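Local atomic coordinates of beta-agarase B (Zobellia galactanivorans, PDB entry 4ATF), a protein that hydrolyses the beta-1,4 linkages of agarose in a random, anomer-retaining manner as a family 16 glycoside hydrolase, giving mainly the tetramer. Residues E30-S35 against I301-E306; L68-R73 against S93-M98; T105-P110 against V203-P208. The protein carries 1 engineered substitution. One frame throughout, in Å; residues are numbered along the deposited sequence.

Contacts 1 and 3 are neighbours, their centres about 11 Å apart, whereas contact 2 lies across the centre of the chain, about 35 Å from contact 1 and 30 Å from contact 3, centre to centre. Contacts 1 and 3 touch where Lys303 NZ meets Val108 O at 2.7 Å, a probable hydrogen bond, and where Ile34 packs on Val107. Along the chain, contacts 2 and 3 are both nested in the loop closed by contact 1. Contact 2 lies beside the bound agaro-oligosaccharide, the Trp71 side chain about 6 Å from a galactose. In contact 3, the Trp205 side chain is about 10 Å from that of Glu138, the probable nucleophile; contact 1 lies away from the known sites.

Contact 1. Residues E30-S35 against I301-E306; sequences EFQEIS and IYKPVE
The carbonyl oxygen of Glu30 is gripped from opposite faces of its plane, by Lys303 N across the strands at 3.0 Å and by Gln32 NE2 from its own segment. This is part of the antiparallel pairing of strand 27-31 with the C-terminal strand 293-306 in the beta-jelly-roll fold of GH16: Glu30 and Lys303 form a hydrogen-bonded pair, Phe31 and Tyr302 the adjoining non-hydrogen-bonded one. A bend at chi2 (-58°) lays Gln32 CD 3.6 Å from Lys303 CG, so the amide covers the lysine stem. Gln32 NE2 also donates, in the amide plane, to the anti lone pair of Glu30 OE1, which fixes the amide's rotation; Lys303 NZ leaves to Val108 O. On the face of Phe31 and Tyr302, the Phe31 edge turns to the Tyr302 face, offset, with centroids 5.7 Å apart and planes at 68°. Trp14 meets Phe31 in a second edge-to-face pair, and Tyr302 OH bonds Lys15 O. Past Phe31, Gln32 N donates to Ile301 O and a type I turn from Gln32 to Ser35 folds the chain back, bringing Ser35 to Ile301. Ser35 OG donates back to Gln32 O at 2.8 Å and accepts the backbone N-H of Ile301, with OG 2.9 Å from Ile301 N.

Contact 2. Residues L68-R73 against S93-M98; sequences LTEWKR and SDKINM
Met98 O sits at the edge of the Trp71 indole, near its plane and 3.6 Å from Trp71 CD1, while Thr69 CG2 covers one face of the same ring, offset toward the rim. Met98 CG touches both residues, 3.8 Å from Trp71 CD1 and 3.9 Å from Thr69 CG2; its chi1 of 64° sets it between the backbone N and the carbonyl carbon. On the other face of the strands, the second pair of flat groups, the Glu70 carboxylate and the Asn97 amide, lie side by side and point the same way, their planes 33° apart. Asn97 ND2 spends two N-H bonds on this one residue, 2.8 Å to Glu70 OE2 on its anti side but tilted out of the carboxylate plane, and 3.2 Å to Glu70 O, both acceptors lying in the amide plane. That double grip fixes the amide's rotation. Glu70 OE1 has its own partner in a salt bridge to Lys90, and Lys72 CG packs 3.4 Å from Asn97 ND2. The backbones run parallel, with Ile96 N bonded to Leu68 O, Glu70 N to Ile96 O and Lys72 N to Met98 O; Met98 N to Glu70 O is weak. Trp71 NE1 donates to Thr261 O, and the indole packs against Tyr59 and Glu262, which bind substrate. The pairing is thus consistent with a second-shell role beside the agarose-binding cleft of this GH16 jelly roll.

Contact 3. Residues T105-P110 against V203-P208; sequences TRVVYP and VYWRDP
Tyr109 and Trp205 cross obliquely, the tyrosine resting its CB on the indole and turning its ring edge toward it. Tyr109 CB stands 3.6 Å from the centroid of the Trp205 five-membered ring and only 7° off the ring normal, a CH-pi contact over the face. Beyond CB, the phenol forms an offset edge-to-face pair with that five-membered ring, the planes at 60° and the centroids 5.5 Å apart. A chi1 of 69° holds Tyr109 CG between the backbone N and the carbonyl carbon; the phenol lies against Asp207 and Pro208 at the end of the strand. Pro208 lies over one face of the phenol, with Pro208 CD above its centre and 3.8 Å from the centroid. The tyrosine is thus held between the tryptophan at its edge and the proline on its face. The Val108 backbone crosses the Trp205 indole toward the rim of one face, and Val107 O approaches Trp205 CZ3 obliquely at 3.5 Å. The peptide bond before Pro110 is cis; Pro110 CA points a C-H at Trp205 O, 3.3 Å away, while Pro110 CB meets the edge of Tyr204, 3.9 Å from Tyr204 OH. No conventional hydrogen bond joins the two segments: Trp205 NE1 donates instead to Leu251 O, and the Arg206-Asp207 salt bridge stays within its own segment. The contact is aromatic and proline packing within the GH16 jelly roll, where the loop entering strand 111-118 closes over the end of its antiparallel neighbour, strand 199-207.

Contact 1. Residues E30-S35 against I301-E306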
loop_
_atom_site.group_PDB
_atom_site.type_symbol
_atom_site.label_atom_id
_atom_site.label_comp_id
_atom_site.label_asym_id
_atom_site.label_seq_id
_atom_site.Cartn_x
_atom_site.Cartn_y
_atom_site.Cartn_z
ATOM N N GLU A 30 17.285 0.378 -14.562
ATOM C CA GLU A 30 18.212 -0.616 -13.975
ATOM C C GLU A 30 17.517 -1.357 -12.839
ATOM O O GLU A 30 17.087 -0.739 -11.850
ATOM C CB GLU A 30 19.462 0.083 -13.434
ATOM C CG GLU A 30 20.554 -0.911 -12.828
ATOM C CD GLU A 30 21.600 -0.112 -12.039
ATOM O OE1 GLU A 30 21.393 0.258 -10.830
ATOM O OE2 GLU A 30 22.579 0.235 -12.696
ATOM N N PHE A 31 17.418 -2.676 -12.987
ATOM C CA PHE A 31 16.765 -3.576 -12.002
ATOM C C PHE A 31 17.567 -3.570 -10.689
ATOM O O PHE A 31 18.812 -3.723 -10.701
ATOM C CB PHE A 31 16.728 -4.969 -12.621
ATOM C CG PHE A 31 16.136 -6.043 -11.711
ATOM C CD1 PHE A 31 14.750 -6.195 -11.565
ATOM C CD2 PHE A 31 16.981 -6.900 -11.009
ATOM C CE1 PHE A 31 14.192 -7.175 -10.718
ATOM C CE2 PHE A 31 16.402 -7.931 -10.110
ATOM C CZ PHE A 31 15.022 -8.044 -10.014
ATOM N N GLN A 32 16.861 -3.391 -9.585
ATOM C CA GLN A 32 17.415 -3.350 -8.244
ATOM C C GLN A 32 17.259 -4.707 -7.613
ATOM O O GLN A 32 16.199 -5.332 -7.681
ATOM C CB GLN A 32 16.736 -2.245 -7.378
ATOM C CG GLN A 32 16.870 -0.809 -7.994
ATOM C CD GLN A 32 18.319 -0.381 -8.208
ATOM O OE1 GLN A 32 19.018 -0.130 -7.272
ATOM N NE2 GLN A 32 18.740 -0.236 -9.473
ATOM N N GLU A 33 18.341 -5.173 -6.996
ATOM C CA GLU A 33 18.399 -6.530 -6.434
ATOM C C GLU A 33 17.559 -6.653 -5.172
ATOM O O GLU A 33 17.238 -7.752 -4.748
ATOM C CB GLU A 33 19.850 -6.964 -6.199
ATOM C CG GLU A 33 20.657 -7.249 -7.507
ATOM C CD GLU A 33 20.124 -8.423 -8.318
ATOM O OE1 GLU A 33 19.490 -9.341 -7.750
ATOM O OE2 GLU A 33 20.321 -8.410 -9.551
ATOM N N ILE A 34 17.117 -5.543 -4.613
ATOM C CA ILE A 34 16.092 -5.640 -3.543
ATOM C C ILE A 34 14.662 -6.059 -3.994
ATOM O O ILE A 34 13.798 -6.372 -3.153
ATOM C CB ILE A 34 16.053 -4.361 -2.719
ATOM C CG1 ILE A 34 15.730 -3.157 -3.637
ATOM C CG2 ILE A 34 17.450 -4.210 -1.938
ATOM C CD1 ILE A 34 15.289 -1.890 -2.851
ATOM N N SER A 35 14.427 -6.134 -5.303
ATOM C CA SER A 35 13.170 -6.671 -5.833
ATOM C C SER A 35 13.012 -8.107 -5.323
ATOM O O SER A 35 14.009 -8.775 -5.019
ATOM C CB SER A 35 13.246 -6.706 -7.366
ATOM O OG SER A 35 13.426 -5.376 -7.886
ATOM N N ILE A 301 11.599 -3.224 -8.627
ATOM C CA ILE A 301 12.053 -1.886 -8.310
ATOM C C ILE A 301 13.175 -1.526 -9.317
ATOM O O ILE A 301 14.116 -2.308 -9.507
ATOM C CB ILE A 301 12.667 -1.850 -6.879
ATOM C CG1 ILE A 301 11.572 -2.165 -5.816
ATOM C CG2 ILE A 301 13.354 -0.505 -6.666
ATOM C CD1 ILE A 301 12.056 -3.021 -4.572
ATOM N N TYR A 302 13.052 -0.371 -9.983
ATOM C CA TYR A 302 14.044 0.046 -10.998
ATOM C C TYR A 302 14.472 1.487 -10.751
ATOM O O TYR A 302 13.672 2.320 -10.285
ATOM C CB TYR A 302 13.457 -0.030 -12.427
ATOM C CG TYR A 302 13.133 -1.409 -12.881
ATOM C CD1 TYR A 302 11.951 -2.057 -12.460
ATOM C CD2 TYR A 302 14.004 -2.084 -13.739
ATOM C CE1 TYR A 302 11.664 -3.343 -12.866
ATOM C CE2 TYR A 302 13.714 -3.410 -14.174
ATOM C CZ TYR A 302 12.529 -4.000 -13.740
ATOM O OH TYR A 302 12.235 -5.289 -14.170
ATOM N N LYS A 303 15.732 1.788 -11.079
ATOM C CA LYS A 303 16.262 3.176 -11.000
ATOM C C LYS A 303 16.694 3.590 -12.397
ATOM O O LYS A 303 17.217 2.758 -13.148
ATOM C CB LYS A 303 17.471 3.231 -9.993
ATOM C CG LYS A 303 16.934 2.916 -8.486
ATOM C CD LYS A 303 17.533 3.826 -7.381
ATOM C CE LYS A 303 17.059 5.155 -7.581
ATOM N NZ LYS A 303 16.788 5.963 -6.430
ATOM N N PRO A 304 16.445 4.844 -12.780
ATOM C CA PRO A 304 16.918 5.298 -14.118
ATOM C C PRO A 304 18.416 5.601 -14.096
ATOM O O PRO A 304 18.872 6.337 -13.177
ATOM C CB PRO A 304 16.117 6.567 -14.354
ATOM C CG PRO A 304 15.753 7.094 -12.955
ATOM C CD PRO A 304 15.743 5.889 -12.012
ATOM N N VAL A 305 19.180 5.055 -15.059
ATOM C CA VAL A 305 20.630 5.305 -15.171
ATOM C C VAL A 305 21.005 5.709 -16.604
ATOM O O VAL A 305 20.263 5.423 -17.560
ATOM C CB VAL A 305 21.462 4.086 -14.690
ATOM C CG1 VAL A 305 20.951 3.615 -13.265
ATOM C CG2 VAL A 305 21.259 2.927 -15.596
ATOM N N GLU A 306 22.165 6.367 -16.765
ATOM C CA GLU A 306 22.643 6.720 -18.087
ATOM C C GLU A 306 22.956 5.449 -18.879
ATOM O O GLU A 306 23.416 4.456 -18.334
ATOM C CB GLU A 306 23.905 7.583 -17.948
ATOM C CG GLU A 306 24.136 8.541 -19.068
ATOM C CD GLU A 306 25.331 9.449 -18.803
ATOM O OE1 GLU A 306 25.704 9.632 -17.623
ATOM O OE2 GLU A 306 25.898 9.967 -19.772
#

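Contact 2. Residues L68-R73 against S93-M98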
loop_
_atom_site.group_PDB
_atom_site.type_symbol
_atom_site.label_atom_id
_atom_site.label_comp_id
_atom_site.label_asym_id
_atom_site.label_seq_id
_atom_site.Cartn_x
_atom_site.Cartn_y
_atom_site.Cartn_z
ATOM N N LEU A 68 -9.475 -2.190 14.012
ATOM C CA LEU A 68 -9.432 -3.502 14.692
ATOM C C LEU A 68 -8.149 -4.281 14.355
ATOM O O LEU A 68 -7.997 -5.430 14.780
ATOM C CB LEU A 68 -10.621 -4.339 14.255
ATOM C CG LEU A 68 -12.004 -3.830 14.673
ATOM C CD1 LEU A 68 -13.146 -4.669 14.021
ATOM C CD2 LEU A 68 -12.054 -3.816 16.190
ATOM N N THR A 69 -7.236 -3.692 13.587
ATOM C CA THR A 69 -5.992 -4.429 13.166
ATOM C C THR A 69 -5.084 -4.797 14.363
ATOM O O THR A 69 -4.827 -3.942 15.246
ATOM C CB THR A 69 -5.126 -3.637 12.191
ATOM O OG1 THR A 69 -5.941 -3.144 11.110
ATOM C CG2 THR A 69 -4.032 -4.528 11.640
ATOM N N GLU A 70 -4.623 -6.065 14.424
ATOM C CA GLU A 70 -3.515 -6.352 15.369
ATOM C C GLU A 70 -2.497 -7.171 14.581
ATOM O O GLU A 70 -2.704 -8.389 14.368
ATOM C CB GLU A 70 -4.047 -7.081 16.617
ATOM C CG GLU A 70 -2.840 -7.491 17.532
ATOM C CD GLU A 70 -3.302 -8.195 18.822
ATOM O OE1 GLU A 70 -3.693 -7.466 19.774
ATOM O OE2 GLU A 70 -3.258 -9.463 18.884
ATOM N N TRP A 71 -1.477 -6.505 14.031
ATOM C CA TRP A 71 -0.541 -7.214 13.183
ATOM C C TRP A 71 0.204 -8.294 13.959
ATOM O O TRP A 71 0.533 -8.110 15.135
ATOM C CB TRP A 71 0.484 -6.279 12.554
ATOM C CG TRP A 71 -0.154 -5.400 11.450
ATOM C CD1 TRP A 71 -1.004 -5.800 10.421
ATOM C CD2 TRP A 71 0.061 -4.013 11.268
ATOM N NE1 TRP A 71 -1.327 -4.726 9.613
ATOM C CE2 TRP A 71 -0.706 -3.603 10.131
ATOM C CE3 TRP A 71 0.823 -3.046 11.960
ATOM C CZ2 TRP A 71 -0.708 -2.250 9.659
ATOM C CZ3 TRP A 71 0.809 -1.701 11.476
ATOM C CH2 TRP A 71 0.040 -1.333 10.358
ATOM N N LYS A 72 0.560 -9.377 13.259
ATOM C CA LYS A 72 1.321 -10.527 13.833
ATOM C C LYS A 72 2.370 -11.004 12.847
ATOM O O LYS A 72 2.114 -11.079 11.613
ATOM C CB LYS A 72 0.330 -11.676 14.139
ATOM C CG LYS A 72 -0.576 -11.406 15.361
ATOM C CD LYS A 72 0.257 -11.446 16.717
ATOM C CE LYS A 72 -0.689 -11.251 17.873
ATOM N NZ LYS A 72 -0.021 -11.230 19.209
ATOM N N ARG A 73 3.558 -11.337 13.358
ATOM C CA ARG A 73 4.643 -11.900 12.527
ATOM C C ARG A 73 4.178 -13.174 11.825
ATOM O O ARG A 73 4.508 -13.381 10.688
ATOM C CB ARG A 73 5.913 -12.198 13.351
ATOM C CG ARG A 73 6.599 -10.897 13.776
ATOM C CD ARG A 73 7.811 -11.155 14.633
ATOM N NE ARG A 73 8.394 -9.898 15.153
ATOM C CZ ARG A 73 9.128 -9.050 14.455
ATOM N NH1 ARG A 73 9.395 -9.282 13.171
ATOM N NH2 ARG A 73 9.604 -7.943 15.060
ATOM N N SER A 93 -11.671 -11.436 21.427
ATOM C CA SER A 93 -11.567 -10.013 21.170
ATOM C C SER A 93 -12.303 -9.686 19.875
ATOM O O SER A 93 -12.608 -10.622 19.087
ATOM C CB SER A 93 -10.074 -9.639 21.066
ATOM O OG SER A 93 -9.904 -8.294 20.667
ATOM N N ASP A 94 -12.548 -8.389 19.618
ATOM C CA ASP A 94 -13.027 -8.001 18.300
ATOM C C ASP A 94 -11.881 -7.802 17.300
ATOM O O ASP A 94 -12.120 -7.762 16.089
ATOM C CB ASP A 94 -13.926 -6.733 18.343
ATOM C CG ASP A 94 -15.222 -6.941 19.110
ATOM O OD1 ASP A 94 -15.889 -7.980 18.939
ATOM O OD2 ASP A 94 -15.602 -6.031 19.874
ATOM N N LYS A 95 -10.645 -7.660 17.804
ATOM C CA LYS A 95 -9.472 -7.458 16.939
ATOM C C LYS A 95 -9.263 -8.620 15.928
ATOM O O LYS A 95 -9.731 -9.773 16.138
ATOM C CB LYS A 95 -8.203 -7.202 17.784
ATOM C CG LYS A 95 -8.256 -5.778 18.441
ATOM C CD LYS A 95 -7.169 -5.465 19.446
ATOM C CE LYS A 95 -7.269 -3.978 19.861
ATOM N NZ LYS A 95 -7.515 -3.115 18.660
ATOM N N ILE A 96 -8.635 -8.277 14.802
ATOM C CA ILE A 96 -8.315 -9.232 13.774
ATOM C C ILE A 96 -6.794 -9.253 13.593
ATOM O O ILE A 96 -6.186 -8.230 13.271
ATOM C CB ILE A 96 -8.985 -8.861 12.437
ATOM C CG1 ILE A 96 -10.500 -8.683 12.659
ATOM C CG2 ILE A 96 -8.711 -9.972 11.376
ATOM C CD1 ILE A 96 -11.231 -7.944 11.469
ATOM N N ASN A 97 -6.183 -10.400 13.837
ATOM C CA ASN A 97 -4.758 -10.593 13.545
ATOM C C ASN A 97 -4.488 -10.758 12.039
ATOM O O ASN A 97 -5.176 -11.549 11.344
ATOM C CB ASN A 97 -4.251 -11.858 14.276
ATOM C CG ASN A 97 -4.309 -11.755 15.801
ATOM O OD1 ASN A 97 -4.773 -12.687 16.483
ATOM N ND2 ASN A 97 -3.786 -10.646 16.363
ATOM N N MET A 98 -3.485 -10.068 11.492
ATOM C CA MET A 98 -3.271 -10.132 10.017
ATOM C C MET A 98 -1.800 -9.737 9.837
ATOM O O MET A 98 -1.082 -9.381 10.837
ATOM C CB MET A 98 -4.268 -9.225 9.239
ATOM C CG MET A 98 -4.134 -7.748 9.508
ATOM S SD MET A 98 -5.590 -6.790 8.913
ATOM C CE MET A 98 -6.968 -7.358 9.908
#

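Contact 3. Residues T105-P110 against V203-P208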
loop_
_atom_site.group_PDB
_atom_site.type_symbol
_atom_site.label_atom_id
_atom_site.label_comp_id
_atom_site.label_asym_id
_atom_site.label_seq_id
_atom_site.Cartn_x
_atom_site.Cartn_y
_atom_site.Cartn_z
ATOM N N THR A 105 15.673 -2.424 3.310
ATOM C CA THR A 105 16.426 -1.376 2.617
ATOM C C THR A 105 15.391 -0.323 2.200
ATOM O O THR A 105 14.262 -0.667 1.929
ATOM C CB THR A 105 17.171 -1.925 1.318
ATOM O OG1 THR A 105 18.168 -2.849 1.754
ATOM C CG2 THR A 105 17.816 -0.824 0.469
ATOM N N ARG A 106 15.787 0.949 2.142
ATOM C CA ARG A 106 14.850 2.000 1.795
ATOM C C ARG A 106 15.054 2.419 0.362
ATOM O O ARG A 106 16.106 2.137 -0.233
ATOM C CB ARG A 106 15.031 3.223 2.745
ATOM C CG ARG A 106 14.593 2.860 4.215
ATOM C CD ARG A 106 14.635 3.997 5.216
ATOM N NE ARG A 106 14.324 3.468 6.568
ATOM C CZ ARG A 106 15.057 3.693 7.635
ATOM N NH1 ARG A 106 16.120 4.459 7.546
ATOM N NH2 ARG A 106 14.728 3.175 8.796
ATOM N N VAL A 107 14.037 3.050 -0.220
ATOM C CA VAL A 107 14.146 3.528 -1.585
ATOM C C VAL A 107 13.938 5.048 -1.623
ATOM O O VAL A 107 13.280 5.618 -0.759
ATOM C CB VAL A 107 13.072 2.883 -2.496
ATOM C CG1 VAL A 107 13.409 1.402 -2.707
ATOM C CG2 VAL A 107 11.659 3.096 -1.950
ATOM N N VAL A 108 14.439 5.691 -2.666
ATOM C CA VAL A 108 14.167 7.114 -2.802
ATOM C C VAL A 108 13.990 7.468 -4.268
ATOM O O VAL A 108 14.561 6.764 -5.153
ATOM C CB VAL A 108 15.314 7.908 -2.128
ATOM C CG1 VAL A 108 16.677 7.728 -2.910
ATOM C CG2 VAL A 108 14.898 9.440 -1.804
ATOM N N TYR A 109 13.303 8.584 -4.552
ATOM C CA TYR A 109 13.198 9.099 -5.957
ATOM C C TYR A 109 14.624 9.314 -6.550
ATOM O O TYR A 109 15.583 9.616 -5.788
ATOM C CB TYR A 109 12.426 10.443 -6.019
ATOM C CG TYR A 109 13.193 11.566 -5.403
ATOM C CD1 TYR A 109 14.127 12.342 -6.182
ATOM C CD2 TYR A 109 13.082 11.830 -4.060
ATOM C CE1 TYR A 109 14.926 13.332 -5.590
ATOM C CE2 TYR A 109 13.901 12.772 -3.450
ATOM C CZ TYR A 109 14.776 13.542 -4.224
ATOM O OH TYR A 109 15.530 14.478 -3.606
ATOM N N PRO A 110 14.799 9.180 -7.886
ATOM C CA PRO A 110 13.818 8.686 -8.865
ATOM C C PRO A 110 13.771 7.158 -8.749
ATOM O O PRO A 110 14.831 6.485 -8.685
ATOM C CB PRO A 110 14.402 9.125 -10.241
ATOM C CG PRO A 110 15.942 9.111 -10.033
ATOM C CD PRO A 110 16.069 9.631 -8.531
ATOM N N VAL A 203 4.194 2.767 -9.336
ATOM C CA VAL A 203 4.309 4.205 -9.166
ATOM C C VAL A 203 5.704 4.623 -9.597
ATOM O O VAL A 203 6.696 3.974 -9.239
ATOM C CB VAL A 203 4.109 4.637 -7.704
ATOM C CG1 VAL A 203 5.339 4.271 -6.857
ATOM C CG2 VAL A 203 3.843 6.153 -7.621
ATOM N N TYR A 204 5.782 5.684 -10.405
ATOM C CA TYR A 204 7.077 6.352 -10.660
ATOM C C TYR A 204 7.117 7.537 -9.708
ATOM O O TYR A 204 6.362 8.535 -9.905
ATOM C CB TYR A 204 7.190 6.871 -12.109
ATOM C CG TYR A 204 8.535 7.528 -12.447
ATOM C CD1 TYR A 204 9.709 7.292 -11.644
ATOM C CD2 TYR A 204 8.664 8.377 -13.591
ATOM C CE1 TYR A 204 10.948 7.884 -11.988
ATOM C CE2 TYR A 204 9.918 8.940 -13.941
ATOM C CZ TYR A 204 11.018 8.684 -13.125
ATOM O OH TYR A 204 12.189 9.273 -13.477
ATOM N N TRP A 205 7.981 7.457 -8.690
ATOM C CA TRP A 205 8.183 8.566 -7.770
ATOM C C TRP A 205 9.421 9.256 -8.379
ATOM O O TRP A 205 10.566 8.798 -8.187
ATOM C CB TRP A 205 8.491 7.994 -6.401
ATOM C CG TRP A 205 8.941 8.971 -5.328
ATOM C CD1 TRP A 205 8.799 10.368 -5.287
ATOM C CD2 TRP A 205 9.543 8.576 -4.102
ATOM N NE1 TRP A 205 9.368 10.875 -4.077
ATOM C CE2 TRP A 205 9.811 9.782 -3.340
ATOM C CE3 TRP A 205 9.921 7.303 -3.573
ATOM C CZ2 TRP A 205 10.437 9.752 -2.076
ATOM C CZ3 TRP A 205 10.558 7.261 -2.259
ATOM C CH2 TRP A 205 10.821 8.507 -1.554
ATOM N N ARG A 206 9.172 10.339 -9.133
ATOM C CA ARG A 206 10.241 10.931 -9.983
ATOM C C ARG A 206 11.111 11.950 -9.183
ATOM O O ARG A 206 12.361 11.969 -9.311
ATOM C CB ARG A 206 9.636 11.595 -11.225
ATOM C CG ARG A 206 10.693 12.137 -12.250
ATOM C CD ARG A 206 9.916 12.958 -13.325
ATOM N NE ARG A 206 9.563 14.306 -12.863
ATOM C CZ ARG A 206 8.844 15.201 -13.546
ATOM N NH1 ARG A 206 8.359 14.884 -14.770
ATOM N NH2 ARG A 206 8.633 16.424 -13.002
ATOM N N ASP A 207 10.461 12.781 -8.364
ATOM C CA ASP A 207 11.154 13.779 -7.591
ATOM C C ASP A 207 10.169 14.158 -6.462
ATOM O O ASP A 207 9.055 13.649 -6.454
ATOM C CB ASP A 207 11.585 15.029 -8.449
ATOM C CG ASP A 207 10.406 15.699 -9.213
ATOM O OD1 ASP A 207 9.536 16.366 -8.569
ATOM O OD2 ASP A 207 10.376 15.624 -10.466
ATOM N N PRO A 208 10.544 15.065 -5.536
ATOM C CA PRO A 208 9.619 15.399 -4.399
ATOM C C PRO A 208 8.248 15.976 -4.790
ATOM O O PRO A 208 7.321 16.013 -3.938
ATOM C CB PRO A 208 10.433 16.467 -3.599
ATOM C CG PRO A 208 11.943 16.039 -3.878
ATOM C CD PRO A 208 11.896 15.674 -5.383
#